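Long-range contacts in hypothetical protein TTHA1785 (Thermus thermophilus, PDB 2EPG), which probably joins broken RNA ends as a manganese- and GTP-dependent RNA ligase of the RtcB family: residues D106-V111 with D336-N341; I245-R250 with F305-L310; A89-E94 with R348-L353; M30-V35 with P64-P69. One frame throughout, in Å; residues are numbered along the deposited sequence.

Contact 1: residues D106-V111 with D336-N341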
loop_
_atom_site.group_PDB
_atom_site.type_symbol
_atom_site.label_atom_id
_atom_site.label_comp_id
_atom_site.label_asym_id
_atom_site.label_seq_id
_atom_site.Cartn_x
_atom_site.Cartn_y
_atom_site.Cartn_z
ATOM N N ASP A 106 -4.114 -9.528 2.105
ATOM C CA ASP A 106 -2.913 -9.057 2.774
ATOM C C ASP A 106 -3.102 -7.617 3.271
ATOM O O ASP A 106 -2.733 -6.656 2.610
ATOM C CB ASP A 106 -1.695 -9.154 1.867
ATOM C CG ASP A 106 -0.389 -8.941 2.636
ATOM O OD1 ASP A 106 0.698 -9.161 2.057
ATOM O OD2 ASP A 106 -0.450 -8.548 3.821
ATOM N N ILE A 107 -3.705 -7.498 4.449
ATOM C CA ILE A 107 -3.975 -6.216 5.073
ATOM C C ILE A 107 -2.704 -5.431 5.276
ATOM O O ILE A 107 -1.727 -5.910 5.863
ATOM C CB ILE A 107 -4.706 -6.400 6.413
ATOM C CG1 ILE A 107 -6.050 -7.095 6.145
ATOM C CG2 ILE A 107 -4.927 -5.026 7.105
ATOM C CD1 ILE A 107 -6.817 -7.519 7.399
ATOM N N ASN A 108 -2.742 -4.203 4.778
ATOM C CA ASN A 108 -1.622 -3.274 4.820
ATOM C C ASN A 108 -0.373 -3.807 4.167
ATOM O O ASN A 108 0.733 -3.539 4.629
ATOM C CB ASN A 108 -1.286 -2.796 6.232
ATOM C CG ASN A 108 -0.289 -1.613 6.228
ATOM O OD1 ASN A 108 0.075 -1.086 5.160
ATOM N ND2 ASN A 108 0.149 -1.194 7.416
ATOM N N CYS A 109 -0.551 -4.605 3.117
ATOM C CA CYS A 109 0.592 -5.037 2.330
ATOM C C CYS A 109 0.939 -3.617 1.871
ATOM O O CYS A 109 0.042 -2.853 1.473
ATOM C CB CYS A 109 0.145 -5.863 1.114
ATOM S SG CYS A 109 1.434 -6.091 -0.164
ATOM N N GLY A 110 2.204 -3.237 1.951
ATOM C CA GLY A 110 2.536 -1.884 1.568
ATOM C C GLY A 110 3.977 -1.696 1.170
ATOM O O GLY A 110 4.695 -2.667 0.935
ATOM N N VAL A 111 4.406 -0.438 1.136
ATOM C CA VAL A 111 5.752 -0.124 0.705
ATOM C C VAL A 111 6.453 0.911 1.564
ATOM O O VAL A 111 5.850 1.898 1.968
ATOM C CB VAL A 111 5.726 0.439 -0.747
ATOM C CG1 VAL A 111 7.133 0.592 -1.279
ATOM C CG2 VAL A 111 4.886 -0.470 -1.645
ATOM N N ASP A 336 6.343 5.764 3.901
ATOM C CA ASP A 336 5.888 4.387 4.051
ATOM C C ASP A 336 4.357 4.441 4.006
ATOM O O ASP A 336 3.737 5.165 4.787
ATOM C CB ASP A 336 6.412 3.815 5.384
ATOM C CG ASP A 336 5.889 2.403 5.685
ATOM O OD1 ASP A 336 6.702 1.548 6.094
ATOM O OD2 ASP A 336 4.670 2.150 5.542
ATOM N N LEU A 337 3.749 3.702 3.078
ATOM C CA LEU A 337 2.298 3.702 2.956
ATOM C C LEU A 337 1.722 2.362 2.521
ATOM O O LEU A 337 2.392 1.541 1.902
ATOM C CB LEU A 337 1.825 4.790 1.973
ATOM C CG LEU A 337 1.867 4.482 0.464
ATOM C CD1 LEU A 337 1.316 5.675 -0.336
ATOM C CD2 LEU A 337 3.305 4.174 0.041
ATOM N N ALA A 338 0.457 2.160 2.864
ATOM C CA ALA A 338 -0.268 0.941 2.550
ATOM C C ALA A 338 -0.817 0.931 1.133
ATOM O O ALA A 338 -1.072 1.984 0.558
ATOM C CB ALA A 338 -1.425 0.777 3.539
ATOM N N HIS A 339 -1.003 -0.273 0.591
ATOM C CA HIS A 339 -1.574 -0.475 -0.739
ATOM C C HIS A 339 -2.924 -1.193 -0.582
ATOM O O HIS A 339 -3.707 -1.254 -1.523
ATOM C CB HIS A 339 -0.618 -1.293 -1.631
ATOM C CG HIS A 339 0.494 -0.480 -2.226
ATOM N ND1 HIS A 339 1.012 -0.732 -3.482
ATOM C CD2 HIS A 339 1.142 0.620 -1.768
ATOM C CE1 HIS A 339 1.923 0.183 -3.773
ATOM N NE2 HIS A 339 2.019 1.016 -2.751
ATOM N N ASN A 340 -3.175 -1.755 0.608
ATOM C CA ASN A 340 -4.449 -2.425 0.919
ATOM C C ASN A 340 -4.845 -1.962 2.313
ATOM O O ASN A 340 -4.122 -2.228 3.273
ATOM C CB ASN A 340 -4.331 -3.963 0.963
ATOM C CG ASN A 340 -4.043 -4.585 -0.392
ATOM O OD1 ASN A 340 -4.633 -4.215 -1.400
ATOM N ND2 ASN A 340 -3.148 -5.558 -0.407
ATOM N N ASN A 341 -5.973 -1.268 2.439
ATOM C CA ASN A 341 -6.401 -0.813 3.749
ATOM C C ASN A 341 -7.718 -0.052 3.710
ATOM O O ASN A 341 -8.093 0.484 2.682
ATOM C CB ASN A 341 -5.333 0.103 4.338
ATOM C CG ASN A 341 -5.075 -0.174 5.798
ATOM O OD1 ASN A 341 -4.256 0.495 6.435
ATOM N ND2 ASN A 341 -5.770 -1.165 6.343
#
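At the predicted manganese and GMP pocket of this RtcB fold, strand 110-119 pairs antiparallel with strand 332-347, and the turn 106-109 ahead of the first strand is carried along the same partner. V111 and H339 set the tone. The valine holds CG2 anti to its carbonyl carbon, which lays that methyl over one face of the imidazole, 3.8 Å from V111 CG2 to the centroid of the H339 ring, a CH-pi contact between side chains that cross obliquely. The ring's rotation is fixed from elsewhere: ND1 bonds to H410 ND1 and NE2 to L382 O. H339 is a predicted ligand of manganese and GMP, and H410 the predicted guanylylated histidine, so the valine methyl packs on a ring whose two nitrogens are both held.

N340 points its side chain at the type II turn D106-C109. N340 ND2 reaches D106 O at 3.2 Å, the carbonyl oxygen lying near the amide plane but the donor standing above the carbonyl plane; since C109 N also donates to this oxygen, two bonds grip it. OD1 of N340 is taken by G358 N. D106, predicted to bind manganese, has OD2 bonded to S249 N. Between the strands the straightest bond is V111 N to L337 O, 2.9 Å and 171°; beyond the paired strand residues, C109 O accepts from H339 N at 2.9 Å in the carbonyl plane.

Contact 2: residues I245-R250 with F305-L310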
loop_
_atom_site.group_PDB
_atom_site.type_symbol
_atom_site.label_atom_id
_atom_site.label_comp_id
_atom_site.label_asym_id
_atom_site.label_seq_id
_atom_site.Cartn_x
_atom_site.Cartn_y
_atom_site.Cartn_z
ATOM N N ILE A 245 11.125 -1.482 0.320
ATOM C CA ILE A 245 10.651 -2.665 1.052
ATOM C C ILE A 245 9.162 -2.879 0.754
ATOM O O ILE A 245 8.332 -2.006 1.009
ATOM C CB ILE A 245 10.824 -2.463 2.574
ATOM C CG1 ILE A 245 12.300 -2.213 2.901
ATOM C CG2 ILE A 245 10.297 -3.680 3.326
ATOM C CD1 ILE A 245 12.535 -1.584 4.299
ATOM N N HIS A 246 8.842 -4.050 0.219
ATOM C CA HIS A 246 7.482 -4.406 -0.158
ATOM C C HIS A 246 7.060 -5.647 0.602
ATOM O O HIS A 246 7.572 -6.744 0.339
ATOM C CB HIS A 246 7.427 -4.702 -1.656
ATOM C CG HIS A 246 6.038 -4.756 -2.214
ATOM N ND1 HIS A 246 4.976 -5.306 -1.526
ATOM C CD2 HIS A 246 5.540 -4.346 -3.404
ATOM C CE1 HIS A 246 3.885 -5.227 -2.267
ATOM N NE2 HIS A 246 4.200 -4.648 -3.410
ATOM N N THR A 247 6.147 -5.468 1.552
ATOM C CA THR A 247 5.635 -6.567 2.345
ATOM C C THR A 247 4.457 -6.094 3.206
ATOM O O THR A 247 4.179 -4.879 3.294
ATOM C CB THR A 247 6.732 -7.193 3.237
ATOM O OG1 THR A 247 6.202 -8.361 3.872
ATOM C CG2 THR A 247 7.203 -6.199 4.308
ATOM N N GLY A 248 3.766 -7.049 3.832
ATOM C CA GLY A 248 2.599 -6.709 4.628
ATOM C C GLY A 248 2.449 -7.324 6.005
ATOM O O GLY A 248 3.417 -7.416 6.766
ATOM N N SER A 249 1.219 -7.722 6.337
ATOM C CA SER A 249 0.927 -8.306 7.646
ATOM C C SER A 249 1.190 -9.813 7.684
ATOM O O SER A 249 0.899 -10.486 8.677
ATOM C CB SER A 249 -0.517 -7.994 8.068
ATOM O OG SER A 249 -1.453 -8.329 7.055
ATOM N N ARG A 250 1.755 -10.328 6.600
ATOM C CA ARG A 250 2.101 -11.735 6.507
ATOM C C ARG A 250 0.912 -12.679 6.761
ATOM O O ARG A 250 -0.175 -12.472 6.225
ATOM C CB ARG A 250 3.248 -11.996 7.475
ATOM C CG ARG A 250 4.415 -11.045 7.244
ATOM C CD ARG A 250 5.285 -11.429 6.032
ATOM N NE ARG A 250 6.245 -12.483 6.371
ATOM C CZ ARG A 250 6.071 -13.779 6.117
ATOM N NH1 ARG A 250 6.998 -14.657 6.484
ATOM N NH2 ARG A 250 4.987 -14.194 5.464
ATOM N N PHE A 305 2.892 -2.452 9.649
ATOM C CA PHE A 305 3.733 -1.267 9.786
ATOM C C PHE A 305 5.012 -1.625 10.556
ATOM O O PHE A 305 6.103 -1.217 10.180
ATOM C CB PHE A 305 2.987 -0.151 10.531
ATOM C CG PHE A 305 2.093 0.694 9.646
ATOM C CD1 PHE A 305 0.803 1.022 10.055
ATOM C CD2 PHE A 305 2.551 1.180 8.421
ATOM C CE1 PHE A 305 -0.019 1.817 9.267
ATOM C CE2 PHE A 305 1.741 1.975 7.623
ATOM C CZ PHE A 305 0.448 2.296 8.046
ATOM N N ALA A 306 4.871 -2.404 11.630
ATOM C CA ALA A 306 6.005 -2.804 12.470
ATOM C C ALA A 306 6.956 -3.702 11.725
ATOM O O ALA A 306 8.173 -3.622 11.891
ATOM C CB ALA A 306 5.506 -3.510 13.723
ATOM N N ASN A 307 6.394 -4.574 10.907
ATOM C CA ASN A 307 7.197 -5.491 10.121
ATOM C C ASN A 307 8.139 -4.725 9.182
ATOM O O ASN A 307 9.317 -5.078 9.044
ATOM C CB ASN A 307 6.284 -6.414 9.305
ATOM C CG ASN A 307 7.063 -7.484 8.577
ATOM O OD1 ASN A 307 7.961 -8.092 9.150
ATOM N ND2 ASN A 307 6.721 -7.729 7.317
ATOM N N ARG A 308 7.619 -3.693 8.519
ATOM C CA ARG A 308 8.449 -2.917 7.609
ATOM C C ARG A 308 9.470 -2.112 8.419
ATOM O O ARG A 308 10.616 -1.946 8.001
ATOM C CB ARG A 308 7.582 -1.997 6.737
ATOM C CG ARG A 308 6.742 -2.764 5.701
ATOM C CD ARG A 308 6.208 -1.865 4.576
ATOM N NE ARG A 308 5.160 -0.934 4.999
ATOM C CZ ARG A 308 3.856 -1.194 4.969
ATOM N NH1 ARG A 308 2.995 -0.276 5.368
ATOM N NH2 ARG A 308 3.405 -2.371 4.545
ATOM N N GLN A 309 9.056 -1.619 9.582
ATOM C CA GLN A 309 9.960 -0.865 10.423
ATOM C C GLN A 309 11.133 -1.762 10.830
ATOM O O GLN A 309 12.286 -1.329 10.778
ATOM C CB GLN A 309 9.234 -0.354 11.675
ATOM C CG GLN A 309 10.142 0.373 12.672
ATOM C CD GLN A 309 10.761 1.663 12.098
ATOM O OE1 GLN A 309 10.074 2.468 11.466
ATOM N NE2 GLN A 309 12.048 1.860 12.336
ATOM N N LEU A 310 10.843 -3.013 11.198
ATOM C CA LEU A 310 11.894 -3.944 11.624
ATOM C C LEU A 310 12.840 -4.234 10.483
ATOM O O LEU A 310 14.052 -4.249 10.655
ATOM C CB LEU A 310 11.306 -5.281 12.120
ATOM C CG LEU A 310 11.798 -5.845 13.468
ATOM C CD1 LEU A 310 11.506 -7.353 13.549
ATOM C CD2 LEU A 310 13.286 -5.584 13.660
#
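Strand 245-247 and helix 305-310 run roughly antiparallel, their axes inclined at 146° and 9.2 Å apart at closest approach, so that side chains must bridge the gap. R308 does most of this. Its CG stands anti to the carbonyl carbon and the chain bends at chi3 (-71°), turning the guanidinium edge-on to the strand end. R308 NH2 donates to T247 O at 2.9 Å, with the oxygen in the guanidinium plane and the donor in the carbonyl plane. On the way, the R308 methylenes slide past T247 in the opposite direction, R308 CG lying 3.7 Å from T247 CG2.

This is the long helix 288-321 packed against a strand of the RtcB core, where H246, facing away from the helix, is a predicted manganese ligand. The guanidinium also donates through NH2 to N108 O and forms a salt bridge through NH1 with D336. An alanine at R308 would probably loosen the helix from the strand end, since the T247, N108 and D336 links would all be lost.

N307, CG anti to its backbone N, crosses T247 at about a right angle, placing N307 ND2 3.4 Å from T247 CG2. N307 ND2 bonds only weakly to G248 O, at 3.4 Å, and also donates to T209 O, while OD1 accepts from G208 N. Beside it, R250 CG lies 4.0 Å from N307 ND2.

Contact 3: residues A89-E94 with R348-L353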
loop_
_atom_site.group_PDB
_atom_site.type_symbol
_atom_site.label_atom_id
_atom_site.label_comp_id
_atom_site.label_asym_id
_atom_site.label_seq_id
_atom_site.Cartn_x
_atom_site.Cartn_y
_atom_site.Cartn_z
ATOM N N ALA A 89 -15.578 4.594 -0.750
ATOM C CA ALA A 89 -15.834 5.246 0.522
ATOM C C ALA A 89 -17.264 4.925 0.976
ATOM O O ALA A 89 -18.193 4.887 0.154
ATOM C CB ALA A 89 -15.635 6.759 0.374
ATOM N N PHE A 90 -17.421 4.666 2.276
ATOM C CA PHE A 90 -18.715 4.342 2.866
ATOM C C PHE A 90 -19.006 5.239 4.069
ATOM O O PHE A 90 -18.142 5.427 4.926
ATOM C CB PHE A 90 -18.739 2.869 3.277
ATOM C CG PHE A 90 -18.830 1.918 2.101
ATOM C CD1 PHE A 90 -17.682 1.480 1.445
ATOM C CD2 PHE A 90 -20.068 1.492 1.637
ATOM C CE1 PHE A 90 -17.766 0.627 0.344
ATOM C CE2 PHE A 90 -20.163 0.639 0.532
ATOM C CZ PHE A 90 -19.015 0.205 -0.114
ATOM N N ASP A 91 -20.215 5.800 4.125
ATOM C CA ASP A 91 -20.586 6.698 5.213
ATOM C C ASP A 91 -21.330 5.973 6.338
ATOM O O ASP A 91 -22.461 5.518 6.155
ATOM C CB ASP A 91 -21.467 7.833 4.683
ATOM C CG ASP A 91 -21.689 8.931 5.710
ATOM O OD1 ASP A 91 -21.608 8.663 6.918
ATOM O OD2 ASP A 91 -21.964 10.072 5.305
ATOM N N PRO A 92 -20.716 5.891 7.526
ATOM C CA PRO A 92 -21.325 5.214 8.682
ATOM C C PRO A 92 -22.703 5.770 9.025
ATOM O O PRO A 92 -23.603 5.023 9.403
ATOM C CB PRO A 92 -20.325 5.471 9.818
ATOM C CG PRO A 92 -19.046 5.778 9.110
ATOM C CD PRO A 92 -19.493 6.601 7.931
ATOM N N GLU A 93 -22.857 7.084 8.888
ATOM C CA GLU A 93 -24.111 7.752 9.203
ATOM C C GLU A 93 -25.216 7.461 8.211
ATOM O O GLU A 93 -26.381 7.780 8.458
ATOM C CB GLU A 93 -23.903 9.266 9.271
ATOM C CG GLU A 93 -23.052 9.680 10.440
ATOM C CD GLU A 93 -23.532 9.030 11.713
ATOM O OE1 GLU A 93 -22.947 8.004 12.123
ATOM O OE2 GLU A 93 -24.517 9.539 12.290
ATOM N N GLU A 94 -24.846 6.866 7.085
ATOM C CA GLU A 94 -25.796 6.543 6.030
ATOM C C GLU A 94 -25.988 5.023 5.972
ATOM O O GLU A 94 -26.433 4.483 4.970
ATOM C CB GLU A 94 -25.233 7.058 4.702
ATOM C CG GLU A 94 -26.148 7.936 3.874
ATOM C CD GLU A 94 -26.787 9.050 4.671
ATOM O OE1 GLU A 94 -26.063 9.873 5.266
ATOM O OE2 GLU A 94 -28.031 9.094 4.701
ATOM N N ARG A 348 -15.577 15.398 1.904
ATOM C CA ARG A 348 -16.867 16.067 1.735
ATOM C C ARG A 348 -17.392 16.553 3.084
ATOM O O ARG A 348 -18.592 16.486 3.366
ATOM C CB ARG A 348 -17.864 15.102 1.107
ATOM C CG ARG A 348 -17.289 14.282 -0.037
ATOM C CD ARG A 348 -17.856 14.698 -1.374
ATOM N NE ARG A 348 -17.176 14.038 -2.479
ATOM C CZ ARG A 348 -17.687 13.027 -3.170
ATOM N NH1 ARG A 348 -16.988 12.494 -4.162
ATOM N NH2 ARG A 348 -18.890 12.550 -2.870
ATOM N N GLY A 349 -16.475 17.024 3.922
ATOM C CA GLY A 349 -16.833 17.509 5.240
ATOM C C GLY A 349 -17.359 16.453 6.195
ATOM O O GLY A 349 -17.901 16.795 7.240
ATOM N N ARG A 350 -17.216 15.174 5.856
ATOM C CA ARG A 350 -17.716 14.107 6.734
ATOM C C ARG A 350 -16.679 13.015 6.991
ATOM O O ARG A 350 -15.680 12.900 6.277
ATOM C CB ARG A 350 -18.961 13.452 6.133
ATOM C CG ARG A 350 -20.200 14.337 6.113
ATOM C CD ARG A 350 -21.396 13.652 5.447
ATOM N NE ARG A 350 -21.226 13.488 4.003
ATOM C CZ ARG A 350 -21.162 14.494 3.128
ATOM N NH1 ARG A 350 -21.006 14.244 1.835
ATOM N NH2 ARG A 350 -21.254 15.754 3.537
ATOM N N ARG A 351 -16.925 12.211 8.020
ATOM C CA ARG A 351 -16.027 11.117 8.338
ATOM C C ARG A 351 -16.544 9.916 7.557
ATOM O O ARG A 351 -17.700 9.521 7.708
ATOM C CB ARG A 351 -16.063 10.830 9.835
ATOM C CG ARG A 351 -15.340 9.557 10.272
ATOM C CD ARG A 351 -15.363 9.476 11.802
ATOM N NE ARG A 351 -15.486 8.115 12.306
ATOM C CZ ARG A 351 -14.476 7.398 12.773
ATOM N NH1 ARG A 351 -14.692 6.164 13.210
ATOM N NH2 ARG A 351 -13.250 7.918 12.809
ATOM N N VAL A 352 -15.709 9.351 6.695
ATOM C CA VAL A 352 -16.132 8.196 5.924
ATOM C C VAL A 352 -15.061 7.135 6.005
ATOM O O VAL A 352 -13.927 7.428 6.356
ATOM C CB VAL A 352 -16.396 8.561 4.438
ATOM C CG1 VAL A 352 -17.543 9.550 4.341
ATOM C CG2 VAL A 352 -15.142 9.138 3.808
ATOM N N LEU A 353 -15.434 5.895 5.719
ATOM C CA LEU A 353 -14.489 4.794 5.736
ATOM C C LEU A 353 -14.089 4.521 4.285
ATOM O O LEU A 353 -14.933 4.145 3.468
ATOM C CB LEU A 353 -15.133 3.541 6.336
ATOM C CG LEU A 353 -14.240 2.297 6.298
ATOM C CD1 LEU A 353 -13.082 2.485 7.260
ATOM C CD2 LEU A 353 -15.067 1.056 6.661
HETATM O O HOH W 1 -20.208 10.181 8.491
#
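D91 follows directly on the end of strand 86-90, and its side chain shows how one carboxylate can serve two segments. D91 CB lies 4.3 Å from V352 CG1, a loose apolar approach. CG sits anti to the backbone N (chi1 -170°), which carries the two oxygens out along strand 350-357. OD1 turns back to accept from E93 N, met from above the carboxylate plane, and so closes an Asx turn over P92. It also accepts a hydrogen bond from a water, 2.6 Å from D91 OD1, which donates in turn to R351 O and ties the turn to the facing strand. OD2 meets R350, whose chain bends at chi3: the pair is a long salt bridge, 3.7 Å from D91 OD2 to R350 NE. The carboxylate and guanidinium planes are 13° apart, with OD2 at the guanidinium edge.

Behind this tip the backbones are joined at a single antiparallel hydrogen-bonded pair, F90 with L353. The bond from L353 N to F90 O is nearly straight at 176° and 2.9 Å; the return bond from F90 N to L353 O measures 2.8 Å. P92 rests CD against R351 O, with 3.4 Å between P92 CD and that oxygen.

Strand 350-357 thus stands between strand 86-90 and strand 332-347, whose F344 touches P92 and L353, while the F90 and L353 side chains reach toward strand 97-98.

Contact 4: residues M30-V35 with P64-P69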
loop_
_atom_site.group_PDB
_atom_site.type_symbol
_atom_site.label_atom_id
_atom_site.label_comp_id
_atom_site.label_asym_id
_atom_site.label_seq_id
_atom_site.Cartn_x
_atom_site.Cartn_y
_atom_site.Cartn_z
HETATM N N MSE A 30 -27.015 -0.321 -8.936
HETATM C CA MSE A 30 -26.040 0.667 -8.512
HETATM C C MSE A 30 -26.705 1.801 -7.759
HETATM O O MSE A 30 -27.720 2.347 -8.200
HETATM C CB MSE A 30 -25.282 1.202 -9.719
HETATM C CG MSE A 30 -24.384 0.176 -10.350
HETATM SE SE MSE A 30 -23.660 0.800 -12.011
HETATM C CE MSE A 30 -22.332 2.044 -11.306
ATOM N N ARG A 31 -26.134 2.145 -6.612
ATOM C CA ARG A 31 -26.668 3.221 -5.788
ATOM C C ARG A 31 -26.059 4.560 -6.187
ATOM O O ARG A 31 -26.645 5.612 -5.948
ATOM C CB ARG A 31 -26.389 2.941 -4.312
ATOM C CG ARG A 31 -27.111 1.698 -3.790
ATOM C CD ARG A 31 -26.673 1.349 -2.383
ATOM N NE ARG A 31 -27.310 0.131 -1.879
ATOM C CZ ARG A 31 -28.357 0.120 -1.055
ATOM N NH1 ARG A 31 -28.868 -1.031 -0.646
ATOM N NH2 ARG A 31 -28.891 1.260 -0.633
ATOM N N VAL A 32 -24.881 4.502 -6.803
ATOM C CA VAL A 32 -24.165 5.693 -7.232
ATOM C C VAL A 32 -23.439 5.380 -8.529
ATOM O O VAL A 32 -23.397 4.229 -8.965
ATOM C CB VAL A 32 -23.084 6.119 -6.188
ATOM C CG1 VAL A 32 -23.724 6.468 -4.849
ATOM C CG2 VAL A 32 -22.091 4.966 -5.984
ATOM N N ASP A 33 -22.885 6.422 -9.137
ATOM C CA ASP A 33 -22.092 6.286 -10.341
ATOM C C ASP A 33 -20.756 5.653 -9.924
ATOM O O ASP A 33 -20.384 5.663 -8.746
ATOM C CB ASP A 33 -21.730 7.661 -10.933
ATOM C CG ASP A 33 -22.914 8.399 -11.538
ATOM O OD1 ASP A 33 -23.952 7.768 -11.820
ATOM O OD2 ASP A 33 -22.782 9.632 -11.749
ATOM N N ALA A 34 -20.032 5.124 -10.898
ATOM C CA ALA A 34 -18.703 4.604 -10.663
ATOM C C ALA A 34 -17.824 5.456 -11.592
ATOM O O ALA A 34 -18.293 5.939 -12.628
ATOM C CB ALA A 34 -18.614 3.144 -11.058
ATOM N N VAL A 35 -16.573 5.672 -11.216
ATOM C CA VAL A 35 -15.660 6.424 -12.061
ATOM C C VAL A 35 -14.334 5.687 -12.083
ATOM O O VAL A 35 -13.869 5.227 -11.042
ATOM C CB VAL A 35 -15.433 7.865 -11.518
ATOM C CG1 VAL A 35 -14.183 8.465 -12.148
ATOM C CG2 VAL A 35 -16.646 8.741 -11.801
ATOM N N PRO A 64 -24.657 -0.718 0.418
ATOM C CA PRO A 64 -25.290 0.301 1.271
ATOM C C PRO A 64 -24.360 1.387 1.797
ATOM O O PRO A 64 -23.248 1.103 2.234
ATOM C CB PRO A 64 -25.888 -0.522 2.420
ATOM C CG PRO A 64 -26.004 -1.899 1.864
ATOM C CD PRO A 64 -24.746 -2.041 1.060
ATOM N N GLY A 65 -24.838 2.629 1.765
ATOM C CA GLY A 65 -24.050 3.748 2.260
ATOM C C GLY A 65 -22.815 4.093 1.446
ATOM O O GLY A 65 -21.942 4.827 1.920
ATOM N N ILE A 66 -22.704 3.574 0.228
ATOM C CA ILE A 66 -21.532 3.917 -0.555
ATOM C C ILE A 66 -21.621 5.393 -0.930
ATOM O O ILE A 66 -22.705 5.907 -1.162
ATOM C CB ILE A 66 -21.409 3.073 -1.831
ATOM C CG1 ILE A 66 -20.139 3.482 -2.581
ATOM C CG2 ILE A 66 -22.655 3.233 -2.708
ATOM C CD1 ILE A 66 -19.578 2.401 -3.418
ATOM N N VAL A 67 -20.475 6.064 -0.956
ATOM C CA VAL A 67 -20.407 7.479 -1.306
ATOM C C VAL A 67 -20.007 7.574 -2.780
ATOM O O VAL A 67 -19.070 6.902 -3.227
ATOM C CB VAL A 67 -19.368 8.219 -0.416
ATOM C CG1 VAL A 67 -19.280 9.714 -0.793
ATOM C CG2 VAL A 67 -19.753 8.063 1.069
ATOM N N GLU A 68 -20.730 8.387 -3.544
ATOM C CA GLU A 68 -20.434 8.540 -4.960
ATOM C C GLU A 68 -19.099 9.257 -5.179
ATOM O O GLU A 68 -18.824 10.276 -4.543
ATOM C CB GLU A 68 -21.557 9.328 -5.648
ATOM C CG GLU A 68 -21.441 9.376 -7.163
ATOM C CD GLU A 68 -22.746 9.819 -7.813
ATOM O OE1 GLU A 68 -23.036 11.038 -7.813
ATOM O OE2 GLU A 68 -23.492 8.944 -8.305
ATOM N N PRO A 69 -18.251 8.731 -6.087
ATOM C CA PRO A 69 -18.511 7.523 -6.872
ATOM C C PRO A 69 -17.621 6.376 -6.415
ATOM O O PRO A 69 -16.633 6.597 -5.717
ATOM C CB PRO A 69 -18.124 7.953 -8.272
ATOM C CG PRO A 69 -16.821 8.719 -7.985
ATOM C CD PRO A 69 -17.179 9.534 -6.710
HETATM O O HOH W 2 -27.067 3.681 0.348
#
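The close-fitting end of this contact is built on V32, D33 and E68. The glutamate side chain, extended beyond CG, runs past V32 in the opposite direction, so that E68 CB comes 3.6 Å from V32 CB. Its tip then meets the backbone: E68 OE2 accepts from D33 N at 2.7 Å and 169°, using the anti lone pair. D33 lies alongside, pointing the same way, with the two carboxylates 18° from parallel and D33 OD2 3.6 Å from E68 OE2. The repulsion expected between like charges is probably eased by R23, which forms a salt bridge with D33 OD2, and by R26 N, which donates to OD1. A glutamine at E68 would probably weaken the grip on the D33 amide, because the carboxylate oxygen at this position would give way to an amide oxygen or NH2.

M30-V35 runs into strand 34-37 and P64-P69 leads to strand 70-73, parallel neighbours joined through helices 40-48 and 52-60. P69, preceded by a cis peptide bond, packs on the first residues of strand 34-37, P69 CG lying 3.8 Å from V35 CG2. Further back, V32 CG2 packs on I66 CG2 at 3.7 Å, and I66 continues inward to V60 and F90.

Toward R31 the contact opens out to the surface. This exposed arginine extends its chain over P64, one guanidinium face resting on P64 CA, while NE donates to T62 O. A water completes this side, accepting from G65 N at 2.8 Å and only weakly, at 3.2 Å, from R31 NH2.

Along the chain contact 4 closes first; contacts 3, 1 and 2 then open in turn and close in reverse order, each within the span of the one before. Contacts 1 and 2 lie about 9 Å apart between centres and touch, because strand 110-119 is flanked by strands 240-247 and 332-347; together they hold part of the predicted manganese and GMP site, D106, H246, H339 and N340. Contacts 3 and 4, about 12 Å apart between centres and also touching, form a second pair away from that site. Strands 332-347 and 350-357, consecutive and adjacent, link the pairs, whose farthest members, contacts 2 and 4, are about 32 Å apart between centres on opposite sides of the chain's centre.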